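Local coordinates for Ice-binding protein (Flavobacteriaceae bacterium, PDB 5UYT), which probably binds to ice crystals and restrains their growth, as an antifreeze protein built from two right-handed beta-helical ice-binding domains, at residues F12-T17 against G190-T195; L26-G31 against T198-I203. All blocks are in the same frame, centred on the assembly; numbering follows the deposited sequence.

Contact 1. Residues F12-T17 against G190-T195; sequences FALFTT and GAITVT
Thr16 meets Gly190 through a single short hydrogen bond, its OG1 donating to the Gly190 carbonyl O at 2.7 Å. The hydroxyl lies anti to its own backbone N (chi1 -177°), which aims it at this carbonyl, and it approaches 18° out of the carbonyl plane. The same OG1 is also bonded to the backbone N of Ala18, so the oxygen ties two pieces of backbone together. Gly190 suits its place because its backbone angles would jam a CB against the preceding carbonyl.

Beside this bond Ile192 reaches inward with its long branch. Its CD1 comes to 3.2 Å from Phe15 O and to 3.9 Å from Thr16 CB, so the methyl rests mostly on backbone. An alanine in place of Thr16 would probably leave the Gly190 carbonyl without this donor and the Ala18 N without its acceptor, untying the two pieces of backbone.

Farther along, Leu14 spreads its two methyls: CD1 packs on Val194 CG1 at 4.2 Å, while CD2 faces Ile192 CG2 more loosely at 4.4 Å. Branched aliphatic residues fill this buried space without needing polar partners. Phe15 leaves the backbone on the other side, and its side chain touches Thr57 and Ala60 of helix 55-73. Leu, Ile and Val side chains turned to the inside from different faces of the coil form the apolar interior typical of a right-handed beta-helix.

Contact 2. Residues L26-G31 against T198-I203; sequences LSHITG and TVRKPI
Thr30 and Arg200 carry the side-chain part of this strand pairing: in one of the two conformations that Arg200 adopts, NH1 donates to Thr30 OG1 at 2.9 Å, the hydroxyl oxygen lying close to the guanidinium plane. Thr30 OG1 stands anti to its carbonyl carbon, beside the backbone N (chi1 -56°), on the face where Arg200 lies. The arginine chain bends at chi2 (-139°), and CD passes 3.4 Å from Thr30 OG1. In the same conformation NH2 reaches His28 CB at 3.7 Å, NH1 also donates to a water, and Thr198 CG2 lies against one guanidinium face, 3.5 Å from its plane and toward the rim. Thr198 OG1 sits in the plane of the His28 ring, at its edge, 3.9 Å from CD2. A long chain ending in a flat, charged guanidinium can lie across Thr30, His28 and Thr198 on this partly exposed face.

On the other face Ile29 and Val199 lie side by side, Ile29 CD1 4.1 Å from Val199 CB, both beta-branched and buried.

The backbones run parallel and bond regularly: Val199 N to His28 O, Thr30 N to Val199 O, and Lys201 N to Thr30 O at 3.0 Å. Past the strand, Lys201 CD lies 3.8 Å from Gly31 CA; a CB on Gly31 would come close to Lys201 CD and, at these backbone angles, jam against the carbonyl O of Thr30.

Strand 198-200 also pairs with strand 180-187, where Val199 touches Leu181. Ile29 packs on Leu14 and Val46, and Ile29 and Gly31 bond through their backbones to Asp47.

Contacts 1 and 2 have centres about 12 Å apart and belong to the same beta-helical domain. Strands 192-195 and 198-200 follow each other in the chain, so one run of residues supplies a side of each contact. They differ in kind: 12-17 and 190-195 meet through side chains that touch both backbone and other side chains, whereas 26-31 and 198-203 are neighbours in a parallel sheet. Ala13, next to Leu14 of contact 1, carries segment 12-17 onto the strands of contact 2. Ala13 CB lies 3.6 Å from Ile29 CG2 and 3.5 Å from Thr30 O; Ala13 O is 3.8 Å from Val199 CG1. A small residue suits a turn pressed so closely against the paired strands.

Contact 1. Residues F12-T17 against G190-T195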
loop_
_atom_site.group_PDB
_atom_site.type_symbol
_atom_site.label_atom_id
_atom_site.label_comp_id
_atom_site.label_asym_id
_atom_site.label_seq_id
_atom_site.Cartn_x
_atom_site.Cartn_y
_atom_site.Cartn_z
ATOM N N PHE A 12 7.841 -8.473 7.989
ATOM C CA PHE A 12 7.461 -7.417 8.910
ATOM C C PHE A 12 8.120 -6.082 8.613
ATOM O O PHE A 12 9.273 -6.036 8.195
ATOM C CB PHE A 12 7.811 -7.840 10.354
ATOM C CG PHE A 12 6.904 -8.892 10.891
ATOM C CD1 PHE A 12 5.827 -8.545 11.708
ATOM C CD2 PHE A 12 7.112 -10.234 10.573
ATOM C CE1 PHE A 12 4.970 -9.509 12.201
ATOM C CE2 PHE A 12 6.250 -11.215 11.062
ATOM C CZ PHE A 12 5.179 -10.851 11.880
ATOM N N ALA A 13 7.371 -5.014 8.873
ATOM C CA ALA A 13 7.906 -3.667 9.023
ATOM C C ALA A 13 8.331 -3.410 10.466
ATOM O O ALA A 13 9.390 -2.801 10.699
ATOM C CB ALA A 13 6.855 -2.633 8.625
ATOM N N LEU A 14 7.497 -3.838 11.423
ATOM C CA LEU A 14 7.756 -3.635 12.856
ATOM C C LEU A 14 7.506 -4.970 13.548
ATOM O O LEU A 14 6.425 -5.553 13.398
ATOM C CB LEU A 14 6.784 -2.600 13.451
ATOM C CG LEU A 14 6.747 -1.215 12.788
ATOM C CD1 LEU A 14 5.599 -0.366 13.360
ATOM C CD2 LEU A 14 8.095 -0.522 13.006
ATOM N N PHE A 15 8.489 -5.454 14.299
ATOM C CA PHE A 15 8.313 -6.722 14.985
ATOM C C PHE A 15 9.158 -6.817 16.249
ATOM O O PHE A 15 10.344 -6.469 16.237
ATOM C CB PHE A 15 8.651 -7.915 14.079
ATOM C CG PHE A 15 8.619 -9.233 14.812
ATOM C CD1 PHE A 15 7.404 -9.860 15.071
ATOM C CD2 PHE A 15 9.786 -9.820 15.284
ATOM C CE1 PHE A 15 7.361 -11.051 15.778
ATOM C CE2 PHE A 15 9.756 -11.017 15.999
ATOM C CZ PHE A 15 8.539 -11.636 16.246
ATOM N N THR A 16 8.537 -7.295 17.321
ATOM C CA THR A 16 9.296 -7.693 18.512
ATOM C C THR A 16 8.955 -9.112 18.938
ATOM O O THR A 16 7.797 -9.554 18.873
ATOM C CB THR A 16 9.159 -6.704 19.700
ATOM O OG1 THR A 16 9.988 -7.170 20.772
ATOM C CG2 THR A 16 7.719 -6.580 20.221
ATOM N N THR A 17 9.985 -9.834 19.347
ATOM C CA THR A 17 9.822 -11.168 19.896
ATOM C C THR A 17 9.066 -11.116 21.237
ATOM O O THR A 17 8.335 -12.047 21.595
ATOM C CB THR A 17 11.214 -11.826 20.002
ATOM O OG1 THR A 17 11.654 -12.097 18.665
ATOM C CG2 THR A 17 11.203 -13.126 20.845
ATOM N N GLY A 190 11.843 -6.499 23.620
ATOM C CA GLY A 190 11.772 -5.081 23.946
ATOM C C GLY A 190 10.591 -4.433 23.241
ATOM O O GLY A 190 10.183 -4.878 22.158
ATOM N N ALA A 191 10.050 -3.357 23.820
ATOM C CA ALA A 191 8.890 -2.660 23.224
ATOM C C ALA A 191 9.249 -1.908 21.933
ATOM O O ALA A 191 10.416 -1.563 21.707
ATOM C CB ALA A 191 8.277 -1.703 24.237
ATOM N N ILE A 192 8.254 -1.680 21.073
ATOM C CA ILE A 192 8.439 -0.802 19.917
ATOM C C ILE A 192 7.407 0.319 20.032
ATOM O O ILE A 192 6.212 0.054 20.134
ATOM C CB ILE A 192 8.278 -1.566 18.576
ATOM C CG1 ILE A 192 9.371 -2.642 18.460
ATOM C CG2 ILE A 192 8.303 -0.582 17.389
ATOM C CD1 ILE A 192 9.197 -3.631 17.315
ATOM N N THR A 193 7.866 1.566 19.995
ATOM C CA THR A 193 6.976 2.716 20.141
ATOM C C THR A 193 7.195 3.619 18.940
ATOM O O THR A 193 8.328 4.074 18.701
ATOM C CB THR A 193 7.327 3.494 21.430
ATOM O OG1 THR A 193 7.246 2.612 22.546
ATOM C CG2 THR A 193 6.362 4.675 21.653
ATOM N N VAL A 194 6.145 3.856 18.150
ATOM C CA VAL A 194 6.277 4.731 16.994
ATOM C C VAL A 194 5.236 5.854 17.063
ATOM O O VAL A 194 4.142 5.656 17.563
ATOM C CB VAL A 194 6.181 3.951 15.649
ATOM C CG1 VAL A 194 7.235 2.850 15.605
ATOM C CG2 VAL A 194 4.767 3.381 15.411
ATOM N N THR A 195 5.579 7.033 16.579
ATOM C CA THR A 195 4.637 8.152 16.626
ATOM C C THR A 195 4.728 8.902 15.292
ATOM O O THR A 195 5.751 9.521 14.988
ATOM C CB THR A 195 4.890 9.077 17.863
ATOM O OG1 THR A 195 6.212 9.603 17.791
ATOM C CG2 THR A 195 4.817 8.297 19.163
#

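Contact 2. Residues L26-G31 against T198-I203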
loop_
_atom_site.group_PDB
_atom_site.type_symbol
_atom_site.label_atom_id
_atom_site.label_comp_id
_atom_site.label_asym_id
_atom_site.label_seq_id
_atom_site.Cartn_x
_atom_site.Cartn_y
_atom_site.Cartn_z
ATOM N N LEU A 26 -0.893 9.661 12.903
ATOM C CA LEU A 26 -1.060 9.109 11.554
ATOM C C LEU A 26 0.276 8.536 11.081
ATOM O O LEU A 26 1.219 9.281 10.851
ATOM C CB LEU A 26 -1.580 10.193 10.581
ATOM C CG LEU A 26 -1.881 9.731 9.139
ATOM C CD1 LEU A 26 -3.019 8.698 9.126
ATOM C CD2 LEU A 26 -2.193 10.922 8.202
ATOM N N SER A 27 0.344 7.220 10.958
ATOM C CA SER A 27 1.562 6.534 10.532
ATOM C C SER A 27 1.245 5.758 9.263
ATOM O O SER A 27 0.086 5.328 9.057
ATOM C CB SER A 27 2.027 5.549 11.602
ATOM O OG SER A 27 2.598 6.244 12.720
ATOM N N HIS A 28 2.263 5.578 8.430
ATOM C CA HIS A 28 2.130 4.931 7.133
ATOM C C HIS A 28 3.071 3.724 7.137
ATOM O O HIS A 28 4.303 3.870 7.214
ATOM C CB HIS A 28 2.483 5.916 6.014
ATOM C CG HIS A 28 1.639 7.159 6.015
ATOM N ND1 HIS A 28 0.305 7.148 5.687
ATOM C CD2 HIS A 28 1.937 8.441 6.337
ATOM C CE1 HIS A 28 -0.188 8.369 5.784
ATOM N NE2 HIS A 28 0.779 9.173 6.193
ATOM N N ILE A 29 2.497 2.529 7.120
ATOM C CA ILE A 29 3.302 1.318 7.340
ATOM C C ILE A 29 3.054 0.340 6.219
ATOM O O ILE A 29 1.897 0.058 5.922
ATOM C CB ILE A 29 2.920 0.567 8.651
ATOM C CG1 ILE A 29 2.927 1.504 9.892
ATOM C CG2 ILE A 29 3.796 -0.682 8.825
ATOM C CD1 ILE A 29 4.294 1.883 10.407
ATOM N N THR A 30 4.134 -0.183 5.634
ATOM C CA THR A 30 4.066 -1.257 4.644
ATOM C C THR A 30 4.891 -2.430 5.146
ATOM O O THR A 30 6.106 -2.334 5.241
ATOM C CB THR A 30 4.595 -0.824 3.267
ATOM O OG1 THR A 30 3.862 0.321 2.840
ATOM C CG2 THR A 30 4.401 -1.982 2.231
ATOM N N GLY A 31 4.215 -3.538 5.405
ATOM C CA GLY A 31 4.814 -4.720 6.018
ATOM C C GLY A 31 3.922 -5.155 7.169
ATOM O O GLY A 31 3.112 -4.349 7.691
ATOM N N THR A 198 6.722 6.813 9.042
ATOM C CA THR A 198 6.554 6.043 7.807
ATOM C C THR A 198 7.596 4.955 7.836
ATOM O O THR A 198 8.797 5.246 8.011
ATOM C CB THR A 198 6.790 6.914 6.569
ATOM O OG1 THR A 198 5.803 7.946 6.540
ATOM C CG2 THR A 198 6.705 6.056 5.258
ATOM N N VAL A 199 7.164 3.699 7.704
ATOM C CA VAL A 199 8.115 2.565 7.713
ATOM C C VAL A 199 7.642 1.630 6.596
ATOM O O VAL A 199 6.510 1.148 6.646
ATOM C CB VAL A 199 8.123 1.763 9.052
ATOM C CG1 VAL A 199 9.139 0.629 8.993
ATOM C CG2 VAL A 199 8.425 2.646 10.244
ATOM N N ARG A 200 8.504 1.381 5.612
ATOM C CA ARG A 200 8.166 0.495 4.504
ATOM C C ARG A 200 9.288 -0.521 4.377
ATOM O O ARG A 200 10.463 -0.145 4.234
ATOM C CB ARG A 200 8.003 1.289 3.217
ATOM C CG ARG A 200 7.137 2.535 3.394
ATOM C CD ARG A 200 6.205 2.728 2.227
ATOM N NE ARG A 200 5.548 4.024 2.250
ATOM C CZ ARG A 200 4.306 4.229 2.682
ATOM N NH1 ARG A 200 3.575 3.218 3.190
ATOM N NH2 ARG A 200 3.818 5.439 2.646
ATOM N N LYS A 201 8.936 -1.801 4.468
ATOM C CA LYS A 201 9.963 -2.843 4.342
ATOM C C LYS A 201 10.645 -2.734 2.969
ATOM O O LYS A 201 10.007 -2.349 1.956
ATOM C CB LYS A 201 9.379 -4.236 4.609
ATOM C CG LYS A 201 8.349 -4.694 3.592
ATOM C CD LYS A 201 7.766 -6.050 3.966
ATOM C CE LYS A 201 6.810 -6.544 2.895
ATOM N NZ LYS A 201 6.222 -7.895 3.224
ATOM N N PRO A 202 11.958 -3.001 2.919
ATOM C CA PRO A 202 12.669 -2.879 1.658
ATOM C C PRO A 202 12.278 -4.005 0.712
ATOM O O PRO A 202 11.939 -5.093 1.155
ATOM C CB PRO A 202 14.155 -2.977 2.050
ATOM C CG PRO A 202 14.191 -3.477 3.436
ATOM C CD PRO A 202 12.818 -3.431 4.039
ATOM N N ILE A 203 12.238 -3.706 -0.576
ATOM C CA ILE A 203 11.978 -4.728 -1.573
ATOM C C ILE A 203 13.343 -5.174 -2.101
ATOM O O ILE A 203 14.388 -4.649 -1.661
ATOM C CB ILE A 203 10.996 -4.211 -2.664
ATOM C CG1 ILE A 203 11.557 -2.984 -3.390
ATOM C CG2 ILE A 203 9.660 -3.859 -2.018
ATOM C CD1 ILE A 203 10.551 -2.301 -4.325
HETATM O O HOH W 1 0.583 2.296 3.624
#